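Local coordinates for uncharacterized hypothetical protein (Parabacteroides merdae, PDB 4EI0) that is of unknown function and belongs to the DUF4466 family, built largely of antiparallel beta-sheets and assembled here from two copies, at residues G49-G62 and G94-A108. Sequence-based numbering, arbitrary orientation.
Sequences GKLSSAQVVSSIAG and GTTTVIDFTVDTCAA
The side chains of Leu51 and Phe101 run alongside each other where two antiparallel strands, 51-58 and 96-100, reach one end of their pairing. Both belong to a five-stranded antiparallel sheet, and strand 124-133 flanks 51-58 on its other edge. Along Leu51, CB sits over the centre of the Phe101 ring in a CH-pi contact, 3.8 Å from the centroid and 7° off the ring normal. Leu51 CG comes within 3.6 Å of Thr105 O. Leu51 CD1 touches Phe101 CZ at 3.7 Å and also meets Ala108 CB. The ring edge faces the Ser52-Ser53 backbone; there, Ser52 and Ser53 together sit opposite Lys132 of strand 124-133, forming a classic beta bulge. Phe101 CG stands anti to the carbonyl carbon (chi1 -73°), which turns one ring face to Leu51 CB. An alanine here would remove the ring and is likely to leave a gap beside Leu51 CB and CD1. Beyond the bulge, Ala54 pairs with Ile99 and Val56 with Thr97, each through two backbone hydrogen bonds. These four side chains share one face; Val56, Thr97 and Ile99 pack on Phe68 of strand 67-75. At the far end, Ser58 N donates to Thr95 O at 2.9 Å, while Ser58 OG donates to Ile60 O.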
loop_
_atom_site.group_PDB
_atom_site.type_symbol
_atom_site.label_atom_id
_atom_site.label_comp_id
_atom_site.label_asym_id
_atom_site.label_seq_id
_atom_site.Cartn_x
_atom_site.Cartn_y
_atom_site.Cartn_z
ATOM N N GLY B 49 -14.538 4.268 -9.932
ATOM C CA GLY B 49 -13.623 5.045 -10.729
ATOM C C GLY B 49 -12.267 5.091 -10.049
ATOM O O GLY B 49 -11.911 4.192 -9.300
ATOM N N LYS B 50 -11.513 6.134 -10.351
ATOM C CA LYS B 50 -10.134 6.286 -9.876
ATOM C C LYS B 50 -9.861 7.732 -9.459
ATOM O O LYS B 50 -10.549 8.667 -9.876
ATOM C CB LYS B 50 -9.139 5.854 -10.944
ATOM C CG LYS B 50 -9.337 4.482 -11.601
ATOM C CD LYS B 50 -9.032 3.353 -10.672
ATOM C CE LYS B 50 -9.260 2.007 -11.317
ATOM N NZ LYS B 50 -10.713 1.723 -11.295
ATOM N N LEU B 51 -8.834 7.922 -8.650
ATOM C CA LEU B 51 -8.467 9.253 -8.187
ATOM C C LEU B 51 -7.915 10.075 -9.374
ATOM O O LEU B 51 -7.074 9.583 -10.101
ATOM C CB LEU B 51 -7.440 9.140 -7.042
ATOM C CG LEU B 51 -7.904 8.412 -5.786
ATOM C CD1 LEU B 51 -6.819 8.597 -4.719
ATOM C CD2 LEU B 51 -9.256 8.936 -5.251
ATOM N N SER B 52 -8.347 11.364 -9.511
ATOM C CA SER B 52 -7.874 12.273 -10.588
ATOM C C SER B 52 -6.888 13.356 -10.164
ATOM O O SER B 52 -5.871 13.598 -10.853
ATOM C CB SER B 52 -9.075 12.949 -11.262
ATOM O OG SER B 52 -10.009 11.926 -11.654
ATOM N N SER B 53 -7.190 14.019 -9.055
ATOM C CA SER B 53 -6.380 15.166 -8.587
ATOM C C SER B 53 -6.657 15.491 -7.137
ATOM O O SER B 53 -7.692 15.111 -6.583
ATOM C CB SER B 53 -6.591 16.408 -9.460
ATOM O OG SER B 53 -7.917 16.906 -9.352
ATOM N N ALA B 54 -5.713 16.211 -6.533
ATOM C CA ALA B 54 -5.821 16.654 -5.132
ATOM C C ALA B 54 -5.396 18.127 -5.059
ATOM O O ALA B 54 -4.592 18.577 -5.854
ATOM C CB ALA B 54 -4.945 15.788 -4.256
ATOM N N GLN B 55 -5.916 18.858 -4.093
ATOM C CA GLN B 55 -5.588 20.235 -3.955
ATOM C C GLN B 55 -5.596 20.665 -2.498
ATOM O O GLN B 55 -6.302 20.077 -1.700
ATOM C CB GLN B 55 -6.634 21.032 -4.773
ATOM C CG GLN B 55 -6.699 22.473 -4.473
ATOM C CD GLN B 55 -7.727 23.174 -5.311
ATOM O OE1 GLN B 55 -7.598 23.295 -6.517
ATOM N NE2 GLN B 55 -8.747 23.685 -4.653
ATOM N N VAL B 56 -4.763 21.641 -2.135
ATOM C CA VAL B 56 -4.865 22.272 -0.808
ATOM C C VAL B 56 -4.828 23.774 -1.010
ATOM O O VAL B 56 -4.009 24.287 -1.815
ATOM C CB VAL B 56 -3.724 21.994 0.130
ATOM C CG1 VAL B 56 -4.219 22.186 1.556
ATOM C CG2 VAL B 56 -3.156 20.658 -0.102
ATOM N N VAL B 57 -5.735 24.463 -0.335
ATOM C CA VAL B 57 -5.769 25.922 -0.294
ATOM C C VAL B 57 -5.395 26.288 1.140
ATOM O O VAL B 57 -6.059 25.874 2.067
ATOM C CB VAL B 57 -7.184 26.468 -0.652
ATOM C CG1 VAL B 57 -7.234 27.986 -0.464
ATOM C CG2 VAL B 57 -7.594 26.089 -2.084
ATOM N N SER B 58 -4.297 27.002 1.328
ATOM C CA SER B 58 -3.935 27.539 2.657
ATOM C C SER B 58 -4.471 28.943 2.810
ATOM O O SER B 58 -4.713 29.621 1.815
ATOM C CB SER B 58 -2.415 27.614 2.841
ATOM O OG SER B 58 -1.861 28.431 1.853
ATOM N N SER B 59 -4.612 29.395 4.052
ATOM C CA SER B 59 -5.205 30.709 4.314
ATOM C C SER B 59 -4.155 31.823 4.141
ATOM O O SER B 59 -4.518 32.943 3.950
ATOM C CB SER B 59 -5.828 30.764 5.718
ATOM O OG SER B 59 -4.850 30.538 6.685
ATOM N N ILE B 60 -2.880 31.492 4.233
ATOM C CA ILE B 60 -1.792 32.411 3.940
ATOM C C ILE B 60 -0.869 31.603 3.020
ATOM O O ILE B 60 -0.479 30.457 3.325
ATOM C CB ILE B 60 -1.035 32.831 5.210
ATOM C CG1 ILE B 60 -1.921 33.656 6.166
ATOM C CG2 ILE B 60 0.175 33.635 4.830
ATOM C CD1 ILE B 60 -1.295 33.844 7.538
ATOM N N ALA B 61 -0.500 32.196 1.895
ATOM C CA ALA B 61 0.264 31.488 0.889
ATOM C C ALA B 61 1.564 30.978 1.454
ATOM O O ALA B 61 2.284 31.718 2.101
ATOM C CB ALA B 61 0.548 32.428 -0.278
ATOM N N GLY B 62 1.908 29.736 1.168
ATOM C CA GLY B 62 3.127 29.168 1.711
ATOM C C GLY B 62 4.377 29.743 1.067
ATOM O O GLY B 62 4.290 30.239 -0.035
ATOM N N GLY B 94 0.317 30.832 -5.283
ATOM C CA GLY B 94 -0.163 31.562 -4.095
ATOM C C GLY B 94 -0.605 30.569 -3.022
ATOM O O GLY B 94 0.151 29.712 -2.572
ATOM N N THR B 95 -1.875 30.650 -2.656
ATOM C CA THR B 95 -2.440 29.782 -1.634
ATOM C C THR B 95 -2.746 28.353 -2.052
ATOM O O THR B 95 -3.019 27.523 -1.191
ATOM C CB THR B 95 -3.776 30.346 -1.187
ATOM O OG1 THR B 95 -4.642 30.452 -2.339
ATOM C CG2 THR B 95 -3.579 31.754 -0.585
ATOM N N THR B 96 -2.727 28.063 -3.354
ATOM C CA THR B 96 -3.281 26.808 -3.880
ATOM C C THR B 96 -2.241 25.896 -4.499
ATOM O O THR B 96 -1.531 26.291 -5.425
ATOM C CB THR B 96 -4.395 27.128 -4.901
ATOM O OG1 THR B 96 -5.317 27.978 -4.225
ATOM C CG2 THR B 96 -5.171 25.857 -5.422
ATOM N N THR B 97 -2.180 24.682 -3.979
ATOM C CA THR B 97 -1.300 23.635 -4.468
ATOM C C THR B 97 -2.173 22.554 -5.114
ATOM O O THR B 97 -3.097 22.087 -4.489
ATOM C CB THR B 97 -0.486 23.026 -3.324
ATOM O OG1 THR B 97 0.340 24.029 -2.726
ATOM C CG2 THR B 97 0.343 21.819 -3.819
ATOM N N VAL B 98 -1.879 22.179 -6.352
ATOM C CA VAL B 98 -2.644 21.143 -7.038
ATOM C C VAL B 98 -1.689 20.079 -7.513
ATOM O O VAL B 98 -0.523 20.363 -7.866
ATOM C CB VAL B 98 -3.443 21.730 -8.215
ATOM C CG1 VAL B 98 -2.498 22.215 -9.310
ATOM C CG2 VAL B 98 -4.472 20.721 -8.718
ATOM N N ILE B 99 -2.162 18.844 -7.503
ATOM C CA ILE B 99 -1.379 17.736 -8.021
ATOM C C ILE B 99 -2.340 16.773 -8.764
ATOM O O ILE B 99 -3.454 16.537 -8.300
ATOM C CB ILE B 99 -0.613 17.017 -6.911
ATOM C CG1 ILE B 99 0.426 16.084 -7.524
ATOM C CG2 ILE B 99 -1.613 16.295 -6.010
ATOM C CD1 ILE B 99 1.437 15.531 -6.534
ATOM N N ASP B 100 -1.882 16.249 -9.896
ATOM C CA ASP B 100 -2.677 15.345 -10.754
ATOM C C ASP B 100 -2.189 13.935 -10.627
ATOM O O ASP B 100 -0.968 13.700 -10.679
ATOM C CB ASP B 100 -2.528 15.713 -12.226
ATOM C CG ASP B 100 -3.310 16.944 -12.609
ATOM O OD1 ASP B 100 -4.346 17.190 -12.005
ATOM O OD2 ASP B 100 -2.886 17.666 -13.519
ATOM N N PHE B 101 -3.123 12.983 -10.543
ATOM C CA PHE B 101 -2.718 11.592 -10.590
ATOM C C PHE B 101 -2.440 11.210 -12.050
ATOM O O PHE B 101 -3.205 11.533 -12.919
ATOM C CB PHE B 101 -3.800 10.710 -9.997
ATOM C CG PHE B 101 -3.899 10.798 -8.513
ATOM C CD1 PHE B 101 -4.610 11.802 -7.925
ATOM C CD2 PHE B 101 -3.331 9.827 -7.718
ATOM C CE1 PHE B 101 -4.706 11.888 -6.572
ATOM C CE2 PHE B 101 -3.392 9.918 -6.356
ATOM C CZ PHE B 101 -4.089 10.934 -5.775
ATOM N N THR B 102 -1.341 10.529 -12.314
ATOM C CA THR B 102 -1.055 10.006 -13.657
ATOM C C THR B 102 -1.104 8.488 -13.628
ATOM O O THR B 102 -0.853 7.878 -14.626
ATOM C CB THR B 102 0.326 10.490 -14.151
ATOM O OG1 THR B 102 1.278 10.254 -13.104
ATOM C CG2 THR B 102 0.271 12.029 -14.444
ATOM N N VAL B 103 -1.401 7.867 -12.481
ATOM C CA VAL B 103 -1.458 6.394 -12.351
ATOM C C VAL B 103 -2.843 6.048 -11.867
ATOM O O VAL B 103 -3.416 6.754 -10.982
ATOM C CB VAL B 103 -0.354 5.856 -11.404
ATOM C CG1 VAL B 103 -0.529 4.351 -11.072
ATOM C CG2 VAL B 103 1.058 6.092 -11.998
ATOM N N ASP B 104 -3.414 4.963 -12.392
ATOM C CA ASP B 104 -4.745 4.564 -11.940
ATOM C C ASP B 104 -4.615 3.995 -10.513
ATOM O O ASP B 104 -3.903 2.976 -10.278
ATOM C CB ASP B 104 -5.363 3.442 -12.784
ATOM C CG ASP B 104 -5.853 3.917 -14.134
ATOM O OD1 ASP B 104 -5.781 5.135 -14.419
ATOM O OD2 ASP B 104 -6.323 3.038 -14.909
ATOM N N THR B 105 -5.359 4.608 -9.599
ATOM C CA THR B 105 -5.544 4.013 -8.306
ATOM C C THR B 105 -6.844 4.436 -7.696
ATOM O O THR B 105 -7.333 5.537 -7.940
ATOM C CB THR B 105 -4.381 4.358 -7.363
ATOM O OG1 THR B 105 -4.558 3.620 -6.151
ATOM C CG2 THR B 105 -4.313 5.835 -7.138
ATOM N N CYS B 106 -7.380 3.574 -6.836
ATOM C CA CYS B 106 -8.575 3.940 -6.074
ATOM C C CYS B 106 -8.305 4.491 -4.680
ATOM O O CYS B 106 -9.235 4.854 -3.982
ATOM C CB CYS B 106 -9.492 2.740 -5.978
ATOM S SG CYS B 106 -8.819 1.339 -5.111
ATOM N N ALA B 107 -7.048 4.550 -4.253
ATOM C CA ALA B 107 -6.747 4.936 -2.868
ATOM C C ALA B 107 -5.320 5.417 -2.791
ATOM O O ALA B 107 -4.419 4.814 -3.388
ATOM C CB ALA B 107 -7.026 3.806 -1.843
ATOM N N ALA B 108 -5.113 6.542 -2.107
ATOM C CA ALA B 108 -3.733 7.050 -1.967
ATOM C C ALA B 108 -3.651 7.935 -0.730
ATOM O O ALA B 108 -4.645 8.460 -0.256
ATOM C CB ALA B 108 -3.321 7.845 -3.173
HETATM O O HOH W 1 -5.945 7.372 -10.519
HETATM O O HOH W 2 -5.823 12.840 -13.467
HETATM O O HOH W 3 0.391 27.957 -0.445
HETATM O O HOH W 4 2.943 29.918 -2.306
#